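Local coordinates for AP endonuclease, family protein 2 (Mycobacterium smegmatis, PDB 5TNV) that binds a magnesium ion in a xylose isomerase-like TIM barrel and may act as an endonuclease, at residues A[134-139]-A[294-299]; A[154-159]-A[194-199]; A[170-175]-A[207-212]; A[226-231]-A[238-243]. All blocks are in the same frame, centred on the assembly; numbering follows the deposited sequence.

Contact 1 of 4, residues A[134-139]-A[294-299]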
loop_
_atom_site.group_PDB
_atom_site.type_symbol
_atom_site.label_atom_id
_atom_site.label_comp_id
_atom_site.label_asym_id
_atom_site.label_seq_id
_atom_site.Cartn_x
_atom_site.Cartn_y
_atom_site.Cartn_z
ATOM N N GLY A 134 23.713 -11.807 23.141
ATOM C CA GLY A 134 24.300 -11.927 21.818
ATOM C C GLY A 134 24.065 -10.693 20.932
ATOM O O GLY A 134 24.291 -10.740 19.711
ATOM N N ALA A 135 23.590 -9.601 21.504
ATOM C CA ALA A 135 23.351 -8.398 20.741
ATOM C C ALA A 135 24.674 -7.691 20.409
ATOM O O ALA A 135 25.634 -7.735 21.194
ATOM C CB ALA A 135 22.450 -7.433 21.493
ATOM N N THR A 136 24.716 -7.051 19.254
ATOM C CA THR A 136 25.966 -6.438 18.767
ATOM C C THR A 136 25.908 -4.921 18.677
ATOM O O THR A 136 26.920 -4.298 18.364
ATOM C CB THR A 136 26.406 -7.014 17.406
ATOM O OG1 THR A 136 25.382 -6.707 16.447
ATOM C CG2 THR A 136 26.582 -8.530 17.487
ATOM N N ILE A 137 24.740 -4.315 18.973
ATOM C CA ILE A 137 24.544 -2.886 18.873
ATOM C C ILE A 137 23.731 -2.389 20.044
ATOM O O ILE A 137 22.698 -2.993 20.379
ATOM C CB ILE A 137 23.804 -2.512 17.562
ATOM C CG1 ILE A 137 24.636 -2.756 16.307
ATOM C CG2 ILE A 137 23.227 -1.066 17.631
ATOM C CD1 ILE A 137 25.806 -1.750 16.167
ATOM N N VAL A 138 24.175 -1.275 20.623
ATOM C CA VAL A 138 23.310 -0.414 21.419
ATOM C C VAL A 138 23.171 0.887 20.615
ATOM O O VAL A 138 24.198 1.454 20.180
ATOM C CB VAL A 138 23.848 -0.169 22.829
ATOM C CG1 VAL A 138 23.071 0.922 23.578
ATOM C CG2 VAL A 138 23.857 -1.492 23.593
ATOM N N ASN A 139 21.949 1.344 20.413
ATOM C CA ASN A 139 21.638 2.511 19.608
ATOM C C ASN A 139 21.089 3.622 20.501
ATOM O O ASN A 139 20.227 3.396 21.344
ATOM C CB ASN A 139 20.599 2.100 18.548
ATOM C CG ASN A 139 19.966 3.216 17.777
ATOM O OD1 ASN A 139 20.446 3.583 16.701
ATOM N ND2 ASN A 139 18.895 3.781 18.310
ATOM N N THR A 294 27.580 -4.184 7.118
ATOM C CA THR A 294 27.452 -5.505 7.750
ATOM C C THR A 294 26.643 -5.535 9.021
ATOM O O THR A 294 26.505 -6.602 9.614
ATOM C CB THR A 294 28.864 -6.076 8.094
ATOM O OG1 THR A 294 29.516 -5.189 9.027
ATOM C CG2 THR A 294 29.737 -6.217 6.870
ATOM N N GLY A 295 26.063 -4.418 9.453
ATOM C CA GLY A 295 25.349 -4.393 10.714
ATOM C C GLY A 295 23.983 -5.007 10.673
ATOM O O GLY A 295 23.407 -5.217 9.600
ATOM N N PRO A 296 23.388 -5.284 11.825
ATOM C CA PRO A 296 22.050 -5.861 11.866
ATOM C C PRO A 296 21.013 -4.823 11.372
ATOM O O PRO A 296 21.244 -3.626 11.378
ATOM C CB PRO A 296 21.853 -6.235 13.334
ATOM C CG PRO A 296 22.778 -5.402 14.081
ATOM C CD PRO A 296 23.934 -5.047 13.194
ATOM N N PHE A 297 19.846 -5.358 10.982
ATOM C CA PHE A 297 18.684 -4.544 10.658
ATOM C C PHE A 297 17.713 -4.483 11.807
ATOM O O PHE A 297 17.623 -5.443 12.612
ATOM C CB PHE A 297 17.940 -5.114 9.428
ATOM C CG PHE A 297 18.708 -5.056 8.133
ATOM C CD1 PHE A 297 18.622 -3.964 7.301
ATOM C CD2 PHE A 297 19.492 -6.119 7.727
ATOM C CE1 PHE A 297 19.275 -3.898 6.084
ATOM C CE2 PHE A 297 20.191 -6.102 6.534
ATOM C CZ PHE A 297 20.080 -4.990 5.715
ATOM N N CYS A 298 16.921 -3.442 11.859
ATOM C CA CYS A 298 15.830 -3.341 12.806
ATOM C C CYS A 298 14.611 -2.740 12.082
ATOM O O CYS A 298 14.682 -1.625 11.551
ATOM C CB CYS A 298 16.235 -2.462 13.994
ATOM S SG CYS A 298 14.960 -2.301 15.232
ATOM N N CYS A 299 13.554 -3.538 12.028
ATOM C CA CYS A 299 12.301 -3.108 11.424
ATOM C C CYS A 299 11.506 -2.320 12.491
ATOM O O CYS A 299 11.086 -2.894 13.500
ATOM C CB CYS A 299 11.493 -4.300 10.929
ATOM S SG CYS A 299 12.280 -5.211 9.621
#

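Contact 2 of 4, residues A[154-159]-A[194-199]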
loop_
_atom_site.group_PDB
_atom_site.type_symbol
_atom_site.label_atom_id
_atom_site.label_comp_id
_atom_site.label_asym_id
_atom_site.label_seq_id
_atom_site.Cartn_x
_atom_site.Cartn_y
_atom_site.Cartn_z
ATOM N N ILE A 154 -2.045 14.731 13.788
ATOM C CA ILE A 154 -2.300 13.436 13.139
ATOM C C ILE A 154 -1.041 12.558 13.113
ATOM O O ILE A 154 -1.130 11.344 13.271
ATOM C CB ILE A 154 -2.896 13.716 11.761
ATOM C CG1 ILE A 154 -4.368 14.194 11.943
ATOM C CG2 ILE A 154 -2.816 12.504 10.820
ATOM C CD1 ILE A 154 -4.977 14.809 10.697
ATOM N N TRP A 155 0.119 13.190 12.956
ATOM C CA TRP A 155 1.407 12.547 13.134
ATOM C C TRP A 155 2.304 13.525 13.900
ATOM O O TRP A 155 2.295 14.727 13.599
ATOM C CB TRP A 155 2.094 12.204 11.862
ATOM C CG TRP A 155 1.414 11.281 10.920
ATOM C CD1 TRP A 155 0.973 11.590 9.649
ATOM C CD2 TRP A 155 1.158 9.894 11.120
ATOM N NE1 TRP A 155 0.439 10.452 9.084
ATOM C CE2 TRP A 155 0.554 9.397 9.959
ATOM C CE3 TRP A 155 1.395 9.017 12.183
ATOM C CZ2 TRP A 155 0.187 8.043 9.844
ATOM C CZ3 TRP A 155 1.034 7.694 12.076
ATOM C CH2 TRP A 155 0.430 7.233 10.891
ATOM N N PHE A 156 3.167 12.997 14.782
ATOM C CA PHE A 156 3.994 13.921 15.582
ATOM C C PHE A 156 4.893 14.776 14.710
ATOM O O PHE A 156 5.260 15.880 15.116
ATOM C CB PHE A 156 4.785 13.154 16.643
ATOM C CG PHE A 156 5.838 12.181 16.123
ATOM C CD1 PHE A 156 7.083 12.629 15.713
ATOM C CD2 PHE A 156 5.577 10.804 16.088
ATOM C CE1 PHE A 156 8.047 11.728 15.259
ATOM C CE2 PHE A 156 6.533 9.910 15.646
ATOM C CZ PHE A 156 7.763 10.402 15.228
ATOM N N TRP A 157 5.333 14.248 13.566
ATOM C CA TRP A 157 6.303 14.942 12.733
ATOM C C TRP A 157 5.683 16.084 11.947
ATOM O O TRP A 157 6.423 16.806 11.232
ATOM C CB TRP A 157 7.026 13.983 11.786
ATOM C CG TRP A 157 6.120 13.222 10.869
ATOM C CD1 TRP A 157 5.520 13.654 9.723
ATOM C CD2 TRP A 157 5.711 11.846 11.037
ATOM N NE1 TRP A 157 4.759 12.671 9.165
ATOM C CE2 TRP A 157 4.857 11.532 9.953
ATOM C CE3 TRP A 157 5.956 10.883 12.010
ATOM C CZ2 TRP A 157 4.288 10.276 9.805
ATOM C CZ3 TRP A 157 5.397 9.640 11.870
ATOM C CH2 TRP A 157 4.561 9.357 10.773
ATOM N N LEU A 158 4.383 16.324 12.066
ATOM C CA LEU A 158 3.755 17.428 11.357
ATOM C C LEU A 158 4.086 18.778 11.949
ATOM O O LEU A 158 3.867 19.783 11.257
ATOM C CB LEU A 158 2.241 17.225 11.280
ATOM C CG LEU A 158 1.791 16.005 10.512
ATOM C CD1 LEU A 158 0.257 15.904 10.509
ATOM C CD2 LEU A 158 2.315 15.975 9.065
ATOM N N VAL A 159 4.589 18.833 13.180
ATOM C CA VAL A 159 5.032 20.102 13.774
ATOM C C VAL A 159 6.407 19.814 14.396
ATOM O O VAL A 159 6.698 18.709 14.847
ATOM C CB VAL A 159 4.073 20.753 14.749
ATOM C CG1 VAL A 159 2.675 21.049 14.201
ATOM C CG2 VAL A 159 3.981 19.886 15.972
ATOM N N MET A 194 19.950 8.744 13.218
ATOM C CA MET A 194 19.580 9.991 12.556
ATOM C C MET A 194 18.114 10.285 12.781
ATOM O O MET A 194 17.261 9.402 12.631
ATOM C CB MET A 194 19.904 9.906 11.063
ATOM C CG MET A 194 21.392 9.826 10.788
ATOM S SD MET A 194 21.859 9.749 9.064
ATOM C CE MET A 194 21.174 11.310 8.467
ATOM N N TYR A 195 17.811 11.538 13.101
ATOM C CA TYR A 195 16.461 11.975 13.489
ATOM C C TYR A 195 16.436 13.490 13.279
ATOM O O TYR A 195 17.409 14.190 13.589
ATOM C CB TYR A 195 16.122 11.539 14.902
ATOM C CG TYR A 195 14.717 11.882 15.370
ATOM C CD1 TYR A 195 14.415 13.179 15.797
ATOM C CD2 TYR A 195 13.705 10.952 15.382
ATOM C CE1 TYR A 195 13.156 13.540 16.212
ATOM C CE2 TYR A 195 12.434 11.282 15.842
ATOM C CZ TYR A 195 12.164 12.550 16.236
ATOM O OH TYR A 195 10.898 12.865 16.714
ATOM N N GLU A 196 15.325 13.993 12.805
ATOM C CA GLU A 196 15.146 15.406 12.478
ATOM C C GLU A 196 15.358 16.318 13.677
ATOM O O GLU A 196 15.016 16.036 14.830
ATOM C CB GLU A 196 13.747 15.604 11.883
ATOM C CG GLU A 196 12.578 15.133 12.730
ATOM C CD GLU A 196 12.162 13.687 12.562
ATOM O OE1 GLU A 196 12.993 12.824 12.245
ATOM O OE2 GLU A 196 10.944 13.369 12.759
ATOM N N ASP A 197 15.920 17.478 13.357
ATOM C CA ASP A 197 16.039 18.587 14.316
ATOM C C ASP A 197 17.044 18.286 15.412
ATOM O O ASP A 197 17.005 18.929 16.476
ATOM C CB ASP A 197 14.683 19.017 14.871
ATOM C CG ASP A 197 13.634 19.295 13.814
ATOM O OD1 ASP A 197 13.984 19.904 12.761
ATOM O OD2 ASP A 197 12.465 18.886 14.020
ATOM N N THR A 198 17.943 17.348 15.150
ATOM C CA THR A 198 19.019 16.979 16.068
ATOM C C THR A 198 20.380 17.236 15.466
ATOM O O THR A 198 20.511 17.572 14.272
ATOM C CB THR A 198 18.943 15.497 16.510
ATOM O OG1 THR A 198 19.372 14.628 15.450
ATOM C CG2 THR A 198 17.554 15.128 17.030
ATOM N N TYR A 199 21.429 16.987 16.264
ATOM C CA TYR A 199 22.795 17.100 15.772
ATOM C C TYR A 199 23.047 16.276 14.514
ATOM O O TYR A 199 23.983 16.574 13.771
ATOM C CB TYR A 199 23.844 16.659 16.838
ATOM C CG TYR A 199 23.695 17.421 18.151
ATOM C CD1 TYR A 199 23.786 18.824 18.203
ATOM C CD2 TYR A 199 23.453 16.748 19.339
ATOM C CE1 TYR A 199 23.649 19.508 19.389
ATOM C CE2 TYR A 199 23.288 17.431 20.511
ATOM C CZ TYR A 199 23.402 18.801 20.553
ATOM O OH TYR A 199 23.185 19.432 21.751
#

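Contact 3 of 4, residues A[170-175]-A[207-212]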
loop_
_atom_site.group_PDB
_atom_site.type_symbol
_atom_site.label_atom_id
_atom_site.label_comp_id
_atom_site.label_asym_id
_atom_site.label_seq_id
_atom_site.Cartn_x
_atom_site.Cartn_y
_atom_site.Cartn_z
ATOM N N ASP A 170 29.206 19.667 22.089
ATOM C CA ASP A 170 30.462 19.140 22.596
ATOM C C ASP A 170 30.221 18.097 23.705
ATOM O O ASP A 170 30.892 17.054 23.731
ATOM C CB ASP A 170 31.410 20.217 23.165
ATOM C CG ASP A 170 32.189 20.868 22.043
ATOM O OD1 ASP A 170 32.384 20.317 20.925
ATOM O OD2 ASP A 170 32.567 22.017 22.404
ATOM N N LEU A 171 29.250 18.349 24.572
ATOM C CA LEU A 171 28.911 17.378 25.620
ATOM C C LEU A 171 28.399 16.069 25.019
ATOM O O LEU A 171 28.706 14.951 25.447
ATOM C CB LEU A 171 27.893 17.983 26.582
ATOM C CG LEU A 171 27.565 17.098 27.788
ATOM C CD1 LEU A 171 28.785 16.810 28.602
ATOM C CD2 LEU A 171 26.475 17.759 28.602
ATOM N N ALA A 172 27.568 16.197 23.981
ATOM C CA ALA A 172 27.070 15.046 23.249
ATOM C C ALA A 172 28.205 14.218 22.683
ATOM O O ALA A 172 28.204 12.999 22.841
ATOM C CB ALA A 172 26.106 15.450 22.144
ATOM N N ILE A 173 29.172 14.854 22.056
ATOM C CA ILE A 173 30.319 14.135 21.475
ATOM C C ILE A 173 31.091 13.417 22.571
ATOM O O ILE A 173 31.498 12.247 22.445
ATOM C CB ILE A 173 31.203 15.081 20.627
ATOM C CG1 ILE A 173 30.421 15.505 19.332
ATOM C CG2 ILE A 173 32.519 14.449 20.345
ATOM C CD1 ILE A 173 31.107 16.634 18.578
ATOM N N GLU A 174 31.327 14.115 23.695
ATOM C CA GLU A 174 32.067 13.540 24.833
ATOM C C GLU A 174 31.362 12.305 25.333
ATOM O O GLU A 174 32.010 11.279 25.583
ATOM C CB GLU A 174 32.188 14.579 25.966
ATOM C CG GLU A 174 32.858 14.213 27.268
ATOM C CD GLU A 174 32.740 15.353 28.289
ATOM O OE1 GLU A 174 32.880 16.550 27.951
ATOM O OE2 GLU A 174 32.487 15.084 29.481
ATOM N N ARG A 175 30.046 12.403 25.503
ATOM C CA ARG A 175 29.286 11.259 26.051
ATOM C C ARG A 175 29.174 10.105 25.060
ATOM O O ARG A 175 29.230 8.935 25.433
ATOM C CB ARG A 175 27.947 11.725 26.579
ATOM C CG ARG A 175 28.128 12.558 27.848
ATOM C CD ARG A 175 26.797 13.057 28.402
ATOM N NE ARG A 175 27.029 13.748 29.657
ATOM C CZ ARG A 175 26.125 14.407 30.368
ATOM N NH1 ARG A 175 24.859 14.463 30.002
ATOM N NH2 ARG A 175 26.430 15.050 31.505
ATOM N N VAL A 207 27.296 13.070 8.925
ATOM C CA VAL A 207 28.668 12.753 8.558
ATOM C C VAL A 207 29.686 13.562 9.340
ATOM O O VAL A 207 30.697 13.052 9.856
ATOM C CB VAL A 207 28.885 12.906 7.008
ATOM C CG1 VAL A 207 30.353 12.732 6.618
ATOM C CG2 VAL A 207 28.049 11.893 6.215
ATOM N N ALA A 208 29.429 14.853 9.495
ATOM C CA ALA A 208 30.355 15.711 10.226
ATOM C C ALA A 208 30.415 15.276 11.699
ATOM O O ALA A 208 31.490 15.315 12.326
ATOM C CB ALA A 208 29.998 17.157 10.118
ATOM N N PHE A 209 29.265 14.854 12.231
ATOM C CA PHE A 209 29.210 14.443 13.641
ATOM C C PHE A 209 30.010 13.160 13.836
ATOM O O PHE A 209 30.829 13.059 14.775
ATOM C CB PHE A 209 27.784 14.294 14.096
ATOM C CG PHE A 209 27.595 14.134 15.595
ATOM C CD1 PHE A 209 27.636 12.908 16.241
ATOM C CD2 PHE A 209 27.346 15.266 16.374
ATOM C CE1 PHE A 209 27.455 12.821 17.605
ATOM C CE2 PHE A 209 27.149 15.180 17.750
ATOM C CZ PHE A 209 27.214 13.951 18.350
ATOM N N ILE A 210 29.815 12.158 12.979
ATOM C CA ILE A 210 30.524 10.896 13.168
ATOM C C ILE A 210 32.028 11.103 12.953
ATOM O O ILE A 210 32.862 10.517 13.639
ATOM C CB ILE A 210 29.930 9.757 12.316
ATOM C CG1 ILE A 210 30.400 8.397 12.827
ATOM C CG2 ILE A 210 30.227 9.914 10.857
ATOM C CD1 ILE A 210 29.855 8.037 14.188
ATOM N N LYS A 211 32.400 12.002 12.044
ATOM C CA LYS A 211 33.819 12.321 11.870
ATOM C C LYS A 211 34.387 13.013 13.099
ATOM O O LYS A 211 35.489 12.706 13.561
ATOM C CB LYS A 211 33.976 13.242 10.618
ATOM C CG LYS A 211 33.818 12.428 9.299
ATOM C CD LYS A 211 34.209 13.201 8.063
ATOM C CE LYS A 211 33.994 12.367 6.810
ATOM N NZ LYS A 211 35.164 11.558 6.341
ATOM N N ASP A 212 33.645 13.935 13.686
ATOM C CA ASP A 212 34.092 14.609 14.897
ATOM C C ASP A 212 34.204 13.638 16.071
ATOM O O ASP A 212 35.143 13.767 16.873
ATOM C CB ASP A 212 33.166 15.772 15.271
ATOM C CG ASP A 212 33.334 16.965 14.386
ATOM O OD1 ASP A 212 34.380 17.152 13.726
ATOM O OD2 ASP A 212 32.423 17.832 14.387
#

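Contact 4 of 4, residues A[226-231]-A[238-243]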
loop_
_atom_site.group_PDB
_atom_site.type_symbol
_atom_site.label_atom_id
_atom_site.label_comp_id
_atom_site.label_asym_id
_atom_site.label_seq_id
_atom_site.Cartn_x
_atom_site.Cartn_y
_atom_site.Cartn_z
ATOM N N ASN A 226 12.847 8.652 8.828
ATOM C CA ASN A 226 12.549 9.766 9.700
ATOM C C ASN A 226 12.515 11.108 8.931
ATOM O O ASN A 226 11.764 12.005 9.288
ATOM C CB ASN A 226 13.555 9.883 10.830
ATOM C CG ASN A 226 13.473 8.764 11.837
ATOM O OD1 ASN A 226 12.402 8.122 11.976
ATOM N ND2 ASN A 226 14.541 8.522 12.562
ATOM N N LEU A 227 13.363 11.234 7.926
ATOM C CA LEU A 227 13.464 12.423 7.098
ATOM C C LEU A 227 12.527 12.412 5.936
ATOM O O LEU A 227 11.919 13.461 5.583
ATOM C CB LEU A 227 14.906 12.646 6.637
ATOM C CG LEU A 227 15.967 12.724 7.749
ATOM C CD1 LEU A 227 17.307 13.079 7.154
ATOM C CD2 LEU A 227 15.565 13.668 8.866
ATOM N N VAL A 228 12.369 11.274 5.223
ATOM C CA VAL A 228 11.538 11.190 4.028
ATOM C C VAL A 228 10.086 11.541 4.331
ATOM O O VAL A 228 9.372 12.070 3.463
ATOM C CB VAL A 228 11.692 9.781 3.421
ATOM C CG1 VAL A 228 10.646 9.466 2.368
ATOM C CG2 VAL A 228 13.109 9.567 2.896
ATOM N N ARG A 229 9.609 11.280 5.550
ATOM C CA ARG A 229 8.207 11.559 5.915
ATOM C C ARG A 229 7.949 13.038 6.067
ATOM O O ARG A 229 6.760 13.433 6.140
ATOM C CB ARG A 229 7.884 10.838 7.218
ATOM C CG ARG A 229 8.586 11.414 8.467
ATOM C CD ARG A 229 8.627 10.409 9.573
ATOM N NE ARG A 229 9.360 10.896 10.734
ATOM C CZ ARG A 229 9.590 10.151 11.811
ATOM N NH1 ARG A 229 9.057 8.946 11.928
ATOM N NH2 ARG A 229 10.353 10.659 12.789
ATOM N N LEU A 230 8.964 13.896 6.197
ATOM C CA LEU A 230 8.756 15.258 6.638
ATOM C C LEU A 230 8.215 16.149 5.521
ATOM O O LEU A 230 8.584 16.041 4.346
ATOM C CB LEU A 230 10.066 15.846 7.136
ATOM C CG LEU A 230 10.690 15.106 8.325
ATOM C CD1 LEU A 230 12.070 15.675 8.635
ATOM C CD2 LEU A 230 9.787 15.152 9.536
ATOM N N HIS A 231 7.377 17.118 5.920
ATOM C CA HIS A 231 6.791 18.071 4.991
ATOM C C HIS A 231 7.710 19.269 4.797
ATOM O O HIS A 231 7.355 20.419 5.110
ATOM C CB HIS A 231 5.384 18.460 5.477
ATOM C CG HIS A 231 4.435 17.340 5.608
ATOM N ND1 HIS A 231 3.066 17.554 5.492
ATOM C CD2 HIS A 231 4.565 16.015 5.856
ATOM C CE1 HIS A 231 2.418 16.420 5.668
ATOM N NE2 HIS A 231 3.313 15.477 5.891
ATOM N N SER A 238 18.256 8.312 -2.557
ATOM C CA SER A 238 19.451 7.749 -3.182
ATOM C C SER A 238 20.704 8.513 -2.798
ATOM O O SER A 238 21.744 7.960 -2.491
ATOM C CB SER A 238 19.328 7.721 -4.692
ATOM O OG SER A 238 19.300 8.950 -5.362
ATOM N N GLU A 239 20.600 9.821 -2.863
ATOM C CA GLU A 239 21.681 10.728 -2.577
ATOM C C GLU A 239 22.002 10.693 -1.076
ATOM O O GLU A 239 23.160 10.621 -0.639
ATOM C CB GLU A 239 21.376 12.144 -3.018
ATOM C CG GLU A 239 22.352 13.225 -2.655
ATOM C CD GLU A 239 21.880 14.616 -2.912
ATOM O OE1 GLU A 239 21.242 14.798 -4.031
ATOM O OE2 GLU A 239 22.178 15.462 -2.012
ATOM N N MET A 240 20.945 10.747 -0.254
ATOM C CA MET A 240 21.187 10.798 1.193
ATOM C C MET A 240 21.822 9.515 1.682
ATOM O O MET A 240 22.773 9.531 2.472
ATOM C CB MET A 240 19.870 11.025 1.946
ATOM C CG MET A 240 19.157 12.364 1.624
ATOM S SD MET A 240 17.952 12.831 2.875
ATOM C CE MET A 240 16.607 11.698 2.565
ATOM N N TYR A 241 21.307 8.355 1.262
ATOM C CA TYR A 241 21.853 7.079 1.685
ATOM C C TYR A 241 23.281 6.889 1.202
ATOM O O TYR A 241 24.111 6.378 1.936
ATOM C CB TYR A 241 20.959 5.927 1.244
ATOM C CG TYR A 241 19.875 5.554 2.236
ATOM C CD1 TYR A 241 20.223 5.063 3.498
ATOM C CD2 TYR A 241 18.524 5.643 1.928
ATOM C CE1 TYR A 241 19.288 4.708 4.429
ATOM C CE2 TYR A 241 17.562 5.281 2.870
ATOM C CZ TYR A 241 17.956 4.801 4.111
ATOM O OH TYR A 241 17.053 4.413 5.099
ATOM N N ALA A 242 23.604 7.322 -0.026
ATOM C CA ALA A 242 24.976 7.207 -0.475
ATOM C C ALA A 242 25.962 7.955 0.431
ATOM O O ALA A 242 27.100 7.521 0.629
ATOM C CB ALA A 242 25.102 7.724 -1.941
ATOM N N LYS A 243 25.540 9.058 0.996
ATOM C CA LYS A 243 26.419 9.815 1.855
ATOM C C LYS A 243 26.665 9.099 3.178
ATOM O O LYS A 243 27.773 9.184 3.689
ATOM C CB LYS A 243 25.816 11.198 2.125
ATOM C CG LYS A 243 25.950 12.226 1.062
ATOM C CD LYS A 243 25.370 13.551 1.547
ATOM C CE LYS A 243 25.629 14.472 0.389
ATOM N NZ LYS A 243 25.191 15.813 0.800
#

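Contact 1 of 4, residues A[134-139]-A[294-299]
Pro296 sets its ring against Ile137 and Thr136, and CG and CD of that ring do all the touching from its side. The tight part is apolar: Ile137 CG1 lies 3.9 Å from Pro296 CG and equally far from Pro296 CD, so the methylene is equidistant from the two ends of the CG-CD bond. Ile137 presents this branch because CG1 stands beside the backbone N (chi1 -68°) while CG2 is turned anti to it.

The solvent side is at Thr136, which is partly exposed. Its hydroxyl OG1 comes as near, 3.8 Å from Pro296 CG, but only as a van der Waals neighbour of carbon, and no hydrogen bond joins the two segments. Backbones stay well apart, with 8.0 Å between Thr136 CA and Pro296 CA, and the summed buried surface is only 85 Å². Contact is therefore confined to side chains at the points where strands 137-141 and 297-299 begin, on non-adjacent strands of the TIM barrel.

The magnesium ion is about 11 Å from the Ile137 side chain. Ile137 also packs on Ser102 of strand 99-104 and on Asn249 and Phe250 just before strand 251-261, while Phe297 packs outward on Ile317 and Leu321 of helix 306-325.

Contact 2 of 4, residues A[154-159]-A[194-199]
A chi1 of 65° places the Phe156 ring between its own backbone N and carbonyl carbon, while a chi1 of -177° swings Tyr195 CG anti to the backbone N, and the two side chains head toward each other from their own loops. They meet in the loops of the TIM barrel that follow helix 148-152 and strand 189-193, the latter carrying the magnesium ligand Glu193. Residues 156-158 form a short 3-10 turn, and Tyr195 to Thr198 make a type II beta turn, with Thr198 OG1 donating to Tyr195 O at 2.7 Å.

Across the contact, Phe156 CE1 reaches Tyr195 OH at 3.4 Å, an oblique approach rather than a defined stack. Glu196 bends at its second torsion, bringing its carboxylate to 4.2 Å between OE2 and Phe156 CE1, with the ring and carboxylate planes 10° apart. No hydrogen bond crosses between the two segments. The buried polar ends are satisfied elsewhere: Tyr195 OH bonds to Arg107, which also makes a cation-pi contact with Phe156, and Glu196 OE2 forms a salt bridge to Arg229. The Tyr195 side chain lies about 6 Å from the magnesium ion, so the contact lies beside the metal site. Trp157 CE3 lies 3.7 Å above the centre of the Phe156 ring, on the same side of its plane as Glu196 OE2, and Trp157 CB comes to 4.1 Å from Glu196 OE2.

Contact 3 of 4, residues A[170-175]-A[207-212]
Phe209 and Ile173 account for most of the apolar contact between helices 169-185 and 203-213. The ring is carried across by a chi1 of -169°, which sets CG anti to the backbone N and sends the far end of the phenyl group toward the other helix. There Phe209 CE2 lies 3.6 Å from Ile173 CG1, and Phe209 CZ is almost as near to the same methylene at 3.7 Å. The approach is oblique to the ring, and the two side chains run antiparallel, each passing alongside the other. Ala172 occupies a different position: its CB sits at the edge of the ring, near the ring plane, 4.2 Å from Phe209 CZ. Ile173 and Ala172 thus take the end of the phenyl group from two directions.

A second contact is also between aliphatic carbons, although it involves an acidic residue. Ile173 CD1 touches Asp212 CB at 4.0 Å, meeting the methylene and not the carboxylate. That carboxylate is engaged through OD2 in a salt bridge with Arg169, one residue before segment 170-175, so a charge pair flanks the apolar patch on its partly exposed side. No hydrogen bond crosses between the segments themselves.

The segment axes approach to 10.7 Å and cross at -56°, a separation bridged by the long side chains. In sequence the two helices flank strand 189-193, as successive helices of the TIM barrel's outer layer. Phe209 continues inward onto Leu192 of that strand and onto Tyr199 and Ile200 of the loop after it, and Ile210 packs on strands 189-193 and 218-221.

Contact 4 of 4, residues A[226-231]-A[238-243]
Met240 spans the gap between helix 237-244 and helix 225-228, meeting Leu227 and Val228 with the end of its side chain. All cross-contact interactions are apolar. The sulfur Met240 SD lies 4.3 Å from Leu227 CD1, and the terminal methyl Met240 CE lies 4.1 Å from Val228 CG2. Two consecutive residues receive two consecutive atoms of one side chain. The bend at chi3 (-74°) turns the methyl out of the line of the chain to reach Val228. With 9.9 Å between Leu227 CA and Met240 CA, backbones do not touch and the buried surface totals 104 Å².

Backbone hydrogen bonding works within each segment: Leu230 N donates to Leu227 O at 3.0 Å, and Ala242 N to Ser238 O at 3.2 Å.

Polar side chains of the first segment look elsewhere. Asn226 OD1 accepts from Lys254 and Arg229 NH1 bonds to Tyr256, both on strand 251-261, while Arg229 NH2 serves the Glu196 salt bridge. Both helices lie between TIM-barrel strands 218-221 and 251-261, the first following magnesium ligand Asp223, whose side chain is about 8 Å from that of Leu227. Met240 and Lys243 rest on Pro203 at the start of helix 203-213, and His231 on strand 266-272.

In the fold
All four contacts are largely buried, but in different layers. Contact 1 lies nearest the chain centre, about 9 Å away, and joins the starts of two barrel strands; contact 3 lies farthest out, about 19 Å away, between outer helices. Contacts 2 and 4 occupy the loops and short helices around the metal site, their centres about 13 Å apart, and the Glu196-Arg229 salt bridge joins them. Contacts 2 and 3 meet where Tyr199 packs on Phe209 and Ala172. Contacts 1, 3 and 4 are mainly apolar, whereas contact 2 mixes aromatic rings with a carboxylate and a hydroxyl.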